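Local coordinates for protein TRAP dicarboxylate transporter, DctP subunit (Anaerococcus prevoti, PDB 4N91) that binds D-glucuronate in both its alpha and beta forms and, as the solute-binding subunit of a TRAP transporter, probably hands it on for uptake, at residues A[248-251]-A[252-256]; A[271-274]-A[275-279]. All coordinates share one frame; numbering follows the deposited sequence.

Contact 1: residues A[248-251]-A[252-256]; sequences YSWL and EGLPE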
loop_
_atom_site.group_PDB
_atom_site.type_symbol
_atom_site.label_atom_id
_atom_site.label_comp_id
_atom_site.label_asym_id
_atom_site.label_seq_id
_atom_site.Cartn_x
_atom_site.Cartn_y
_atom_site.Cartn_z
ATOM N N TYR A 248 -7.593 -12.387 -13.609
ATOM C CA TYR A 248 -6.866 -12.546 -14.873
ATOM C C TYR A 248 -7.766 -13.080 -16.010
ATOM O O TYR A 248 -7.770 -12.532 -17.122
ATOM C CB TYR A 248 -5.659 -13.437 -14.662
ATOM C CG TYR A 248 -4.813 -13.578 -15.905
ATOM C CD1 TYR A 248 -4.286 -12.461 -16.529
ATOM C CD2 TYR A 248 -4.547 -14.820 -16.448
ATOM C CE1 TYR A 248 -3.513 -12.573 -17.677
ATOM C CE2 TYR A 248 -3.772 -14.938 -17.605
ATOM C CZ TYR A 248 -3.254 -13.810 -18.198
ATOM O OH TYR A 248 -2.480 -13.908 -19.347
ATOM N N SER A 249 -8.553 -14.112 -15.711
ATOM C CA SER A 249 -9.477 -14.661 -16.715
ATOM C C SER A 249 -10.470 -13.620 -17.181
ATOM O O SER A 249 -10.755 -13.488 -18.383
ATOM C CB SER A 249 -10.221 -15.882 -16.154
ATOM O OG SER A 249 -9.323 -16.942 -15.964
ATOM N N TRP A 250 -10.983 -12.847 -16.230
ATOM C CA TRP A 250 -11.927 -11.793 -16.557
ATOM C C TRP A 250 -11.302 -10.751 -17.473
ATOM O O TRP A 250 -11.865 -10.379 -18.508
ATOM C CB TRP A 250 -12.471 -11.113 -15.287
ATOM C CG TRP A 250 -13.191 -9.881 -15.657
ATOM C CD1 TRP A 250 -14.397 -9.797 -16.290
ATOM C CD2 TRP A 250 -12.749 -8.530 -15.460
ATOM N NE1 TRP A 250 -14.736 -8.498 -16.493
ATOM C CE2 TRP A 250 -13.740 -7.689 -15.997
ATOM C CE3 TRP A 250 -11.609 -7.954 -14.890
ATOM C CZ2 TRP A 250 -13.629 -6.298 -15.990
ATOM C CZ3 TRP A 250 -11.507 -6.568 -14.869
ATOM C CH2 TRP A 250 -12.499 -5.759 -15.420
ATOM N N LEU A 251 -10.127 -10.267 -17.091
ATOM C CA LEU A 251 -9.509 -9.183 -17.834
ATOM C C LEU A 251 -9.180 -9.646 -19.261
ATOM O O LEU A 251 -9.508 -8.977 -20.249
ATOM C CB LEU A 251 -8.254 -8.698 -17.088
ATOM C CG LEU A 251 -7.604 -7.423 -17.624
ATOM C CD1 LEU A 251 -8.531 -6.258 -17.458
ATOM C CD2 LEU A 251 -6.298 -7.181 -16.912
ATOM N N GLU A 252 -8.553 -10.803 -19.383
ATOM C CA GLU A 252 -8.143 -11.278 -20.707
ATOM C C GLU A 252 -9.321 -11.729 -21.554
ATOM O O GLU A 252 -9.206 -11.850 -22.775
ATOM C CB GLU A 252 -7.106 -12.387 -20.580
ATOM C CG GLU A 252 -5.787 -11.896 -19.973
ATOM C CD GLU A 252 -5.275 -10.601 -20.617
ATOM O OE1 GLU A 252 -5.387 -10.457 -21.852
ATOM O OE2 GLU A 252 -4.767 -9.721 -19.880
ATOM N N GLY A 253 -10.449 -11.964 -20.905
ATOM C CA GLY A 253 -11.687 -12.305 -21.577
ATOM C C GLY A 253 -12.391 -11.128 -22.222
ATOM O O GLY A 253 -13.265 -11.312 -23.066
ATOM N N LEU A 254 -12.035 -9.907 -21.837
ATOM C CA LEU A 254 -12.675 -8.738 -22.425
ATOM C C LEU A 254 -12.418 -8.639 -23.932
ATOM O O LEU A 254 -11.295 -8.857 -24.399
ATOM C CB LEU A 254 -12.186 -7.452 -21.768
ATOM C CG LEU A 254 -12.515 -7.306 -20.285
ATOM C CD1 LEU A 254 -11.869 -6.046 -19.772
ATOM C CD2 LEU A 254 -14.011 -7.248 -20.062
ATOM N N PRO A 255 -13.452 -8.285 -24.691
ATOM C CA PRO A 255 -13.231 -7.956 -26.104
ATOM C C PRO A 255 -12.219 -6.825 -26.247
ATOM O O PRO A 255 -12.110 -5.998 -25.330
ATOM C CB PRO A 255 -14.605 -7.474 -26.568
ATOM C CG PRO A 255 -15.560 -8.097 -25.654
ATOM C CD PRO A 255 -14.868 -8.153 -24.314
ATOM N N GLU A 256 -11.529 -6.765 -27.384
ATOM C CA GLU A 256 -10.438 -5.818 -27.595
ATOM C C GLU A 256 -10.822 -4.395 -27.229
ATOM O O GLU A 256 -10.072 -3.699 -26.547
ATOM C CB GLU A 256 -9.989 -5.825 -29.068
ATOM C CG GLU A 256 -8.911 -4.771 -29.377
ATOM C CD GLU A 256 -8.669 -4.562 -30.871
ATOM O OE1 GLU A 256 -9.432 -5.110 -31.698
ATOM O OE2 GLU A 256 -7.710 -3.833 -31.218
HETATM O O HOH W 1 -8.564 -8.365 -23.097
#
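The indole of W250 carries L254 on one face: CD1 of L254 stands 4.2 Å above the ring plane, displaced toward the rim, while CD2 of the same leucine lies 3.9 Å from W250 NE1. F262 also meets this indole in an edge-to-face pairing. The second ring, that of Y248, meets E252 obliquely, with CE1 3.3 Å from E252 CG and the ring and carboxylate planes 46° apart. E252 CG is anti to its own carbonyl carbon (chi1 -66°), which sets this methylene against the ring as the closest touch; the bend at chi2 then turns the carboxylate. E252 OE2 is held by a salt bridge to R259, whose positive charge probably also eases the nearness of E144.

L254 completes the apolar side by bringing CD1 to 4.1 Å from L251 CD1. The backbone is held by a regular i to i+4 bond from E252 N to Y248 O, and then changes pattern as the helix runs out. G253 N makes weak bonds to both S249 O and W250 O, whereas L254 N reaches back three residues to L251 O at 3.1 Å, approaching it from above the carbonyl plane. One water donates to L251 O and L254 O, bridging the turn that leads to P255, the N-cap of the next helix.

This short helix thus links strand 242-247 to helix 256-290. L251 rests on R259 and F266 of that long helix, and L254 on R259 and F262, while Y248 and L251 pack against E144 and L251 also against V146 of strand 143-149.

Contact 2: residues A[271-274]-A[275-279]; sequences EVQR and KEWKV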
loop_
_atom_site.group_PDB
_atom_site.type_symbol
_atom_site.label_atom_id
_atom_site.label_comp_id
_atom_site.label_asym_id
_atom_site.label_seq_id
_atom_site.Cartn_x
_atom_site.Cartn_y
_atom_site.Cartn_z
ATOM N N GLU A 271 -4.141 8.393 -12.073
ATOM C CA GLU A 271 -3.960 9.844 -12.104
ATOM C C GLU A 271 -4.803 10.580 -11.071
ATOM O O GLU A 271 -4.302 11.464 -10.375
ATOM C CB GLU A 271 -4.276 10.373 -13.497
ATOM C CG GLU A 271 -3.244 9.898 -14.532
ATOM C CD GLU A 271 -3.716 10.022 -15.946
ATOM O OE1 GLU A 271 -4.930 10.199 -16.168
ATOM O OE2 GLU A 271 -2.858 9.981 -16.868
ATOM N N VAL A 272 -6.067 10.202 -10.956
ATOM C CA VAL A 272 -6.976 10.885 -10.039
ATOM C C VAL A 272 -6.627 10.558 -8.604
ATOM O O VAL A 272 -6.547 11.453 -7.769
ATOM C CB VAL A 272 -8.446 10.531 -10.334
ATOM C CG1 VAL A 272 -9.354 11.071 -9.257
ATOM C CG2 VAL A 272 -8.846 11.087 -11.702
ATOM N N GLN A 273 -6.341 9.291 -8.316
ATOM C CA GLN A 273 -5.902 8.918 -6.973
ATOM C C GLN A 273 -4.645 9.654 -6.532
ATOM O O GLN A 273 -4.574 10.139 -5.406
ATOM C CB GLN A 273 -5.676 7.417 -6.883
ATOM C CG GLN A 273 -5.562 6.928 -5.464
ATOM C CD GLN A 273 -4.181 7.004 -4.878
ATOM O OE1 GLN A 273 -3.193 7.274 -5.572
ATOM N NE2 GLN A 273 -4.094 6.724 -3.568
ATOM N N ARG A 274 -3.669 9.767 -7.423
ATOM C CA ARG A 274 -2.426 10.441 -7.070
ATOM C C ARG A 274 -2.630 11.940 -6.827
ATOM O O ARG A 274 -2.053 12.506 -5.888
ATOM C CB ARG A 274 -1.366 10.182 -8.138
ATOM C CG ARG A 274 -0.830 8.795 -8.080
ATOM C CD ARG A 274 -0.130 8.398 -9.356
ATOM N NE ARG A 274 1.102 9.157 -9.552
ATOM C CZ ARG A 274 1.928 8.959 -10.575
ATOM N NH1 ARG A 274 1.646 8.065 -11.516
ATOM N NH2 ARG A 274 3.041 9.653 -10.648
ATOM N N LYS A 275 -3.468 12.582 -7.634
ATOM C CA LYS A 275 -3.771 14.001 -7.425
ATOM C C LYS A 275 -4.482 14.197 -6.099
ATOM O O LYS A 275 -4.182 15.121 -5.315
ATOM C CB LYS A 275 -4.640 14.514 -8.560
ATOM C CG LYS A 275 -5.122 15.966 -8.454
ATOM C CD LYS A 275 -6.464 16.064 -7.725
ATOM C CE LYS A 275 -7.170 17.379 -7.969
ATOM N NZ LYS A 275 -8.430 17.472 -7.187
ATOM N N GLU A 276 -5.430 13.312 -5.822
ATOM C CA GLU A 276 -6.210 13.442 -4.587
ATOM C C GLU A 276 -5.369 13.104 -3.375
ATOM O O GLU A 276 -5.587 13.653 -2.292
ATOM C CB GLU A 276 -7.466 12.565 -4.657
ATOM C CG GLU A 276 -8.453 13.003 -5.716
ATOM C CD GLU A 276 -9.113 14.347 -5.449
ATOM O OE1 GLU A 276 -8.943 14.939 -4.357
ATOM O OE2 GLU A 276 -9.834 14.818 -6.342
ATOM N N TRP A 277 -4.404 12.212 -3.552
ATOM C CA TRP A 277 -3.510 11.818 -2.467
ATOM C C TRP A 277 -2.759 13.027 -1.920
ATOM O O TRP A 277 -2.678 13.235 -0.715
ATOM C CB TRP A 277 -2.515 10.747 -2.926
ATOM C CG TRP A 277 -1.608 10.422 -1.811
ATOM C CD1 TRP A 277 -0.320 10.863 -1.628
ATOM C CD2 TRP A 277 -1.929 9.636 -0.662
ATOM N NE1 TRP A 277 0.172 10.389 -0.439
ATOM C CE2 TRP A 277 -0.803 9.647 0.179
ATOM C CE3 TRP A 277 -3.072 8.927 -0.256
ATOM C CZ2 TRP A 277 -0.782 8.980 1.401
ATOM C CZ3 TRP A 277 -3.043 8.269 0.954
ATOM C CH2 TRP A 277 -1.904 8.297 1.762
ATOM N N LYS A 278 -2.231 13.848 -2.822
ATOM C CA LYS A 278 -1.472 15.040 -2.428
ATOM C C LYS A 278 -2.310 15.981 -1.569
ATOM O O LYS A 278 -1.878 16.412 -0.503
ATOM C CB LYS A 278 -0.951 15.770 -3.674
ATOM C CG LYS A 278 -0.049 14.917 -4.550
ATOM C CD LYS A 278 0.395 15.673 -5.797
ATOM C CE LYS A 278 0.897 14.734 -6.889
ATOM N NZ LYS A 278 2.212 14.131 -6.541
ATOM N N VAL A 279 -3.537 16.234 -2.014
ATOM C CA VAL A 279 -4.485 17.053 -1.281
ATOM C C VAL A 279 -4.791 16.449 0.096
ATOM O O VAL A 279 -4.720 17.132 1.130
ATOM C CB VAL A 279 -5.805 17.190 -2.096
ATOM C CG1 VAL A 279 -6.847 17.970 -1.322
ATOM C CG2 VAL A 279 -5.516 17.895 -3.424
HETATM O O HOH W 2 0.666 11.406 -5.602
HETATM O O HOH W 3 2.065 11.243 -7.766
#
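R274 and K278 stand one helical turn apart and meet chiefly through R274 O, which lies 3.4 Å from K278 CG and accepts a weak bond from K278 N. Water 2 also donates to this carbonyl. Water 3 lies in the guanidinium plane at its edge, 2.9 Å from R274 NE, and is shared with K278 NZ; it bridges two like charges, R274 NE and K278 NZ being 5.9 Å apart. At its far end R274 is anchored through NH1 by N270 and by a salt bridge to D126.

K275 sits over the preceding turn, its N bonded to E271 O and its CB against the same carbonyl. A bend at CG (chi2 -90°) then leads the chain away to E276, where K275 NZ forms a salt bridge with E276 OE2 at 3.1 Å, arriving from above the carboxylate plane. E276 CG in turn rests on V272, 4.1 Å from V272 CG1. Cutting E276 back to an alanine would probably leave the K275 ammonium without its mate and uncover the V272 methyl.

Q273 and W277 run side by side on the buried face, amide and indole planes 21° apart, with Q273 NE2 4.1 Å from W277 CE3. That amide nitrogen donates to D150 O. W277 comes within about 3 Å of N216, side chain to side chain, and N216 binds beta-D-glucuronate. The chemistry is therefore divided round the helix, with water-mediated and paired charges outside and a fixed amide and indole forming a second shell behind the sugar site.

In the fold
Contact 1 is a surface contact about 25 Å from the centre of the chain, whereas contact 2 is partly buried and about 14 Å from it; their centres lie 28 Å apart and they do not touch. The two are nonetheless in series: residues 248-256 hold the short helix 248-253 and the turn into helix 256-290, the long helix of which 271-279 is a middle part. Both place side chains against strand 143-149. Their chemistry follows their place. Contact 1, distant from the known ligand residues, relies on leucines and rings around a helix end, while contact 2 combines regular helical bonding with solvent-bridged charges and an inner side facing the glucuronate site.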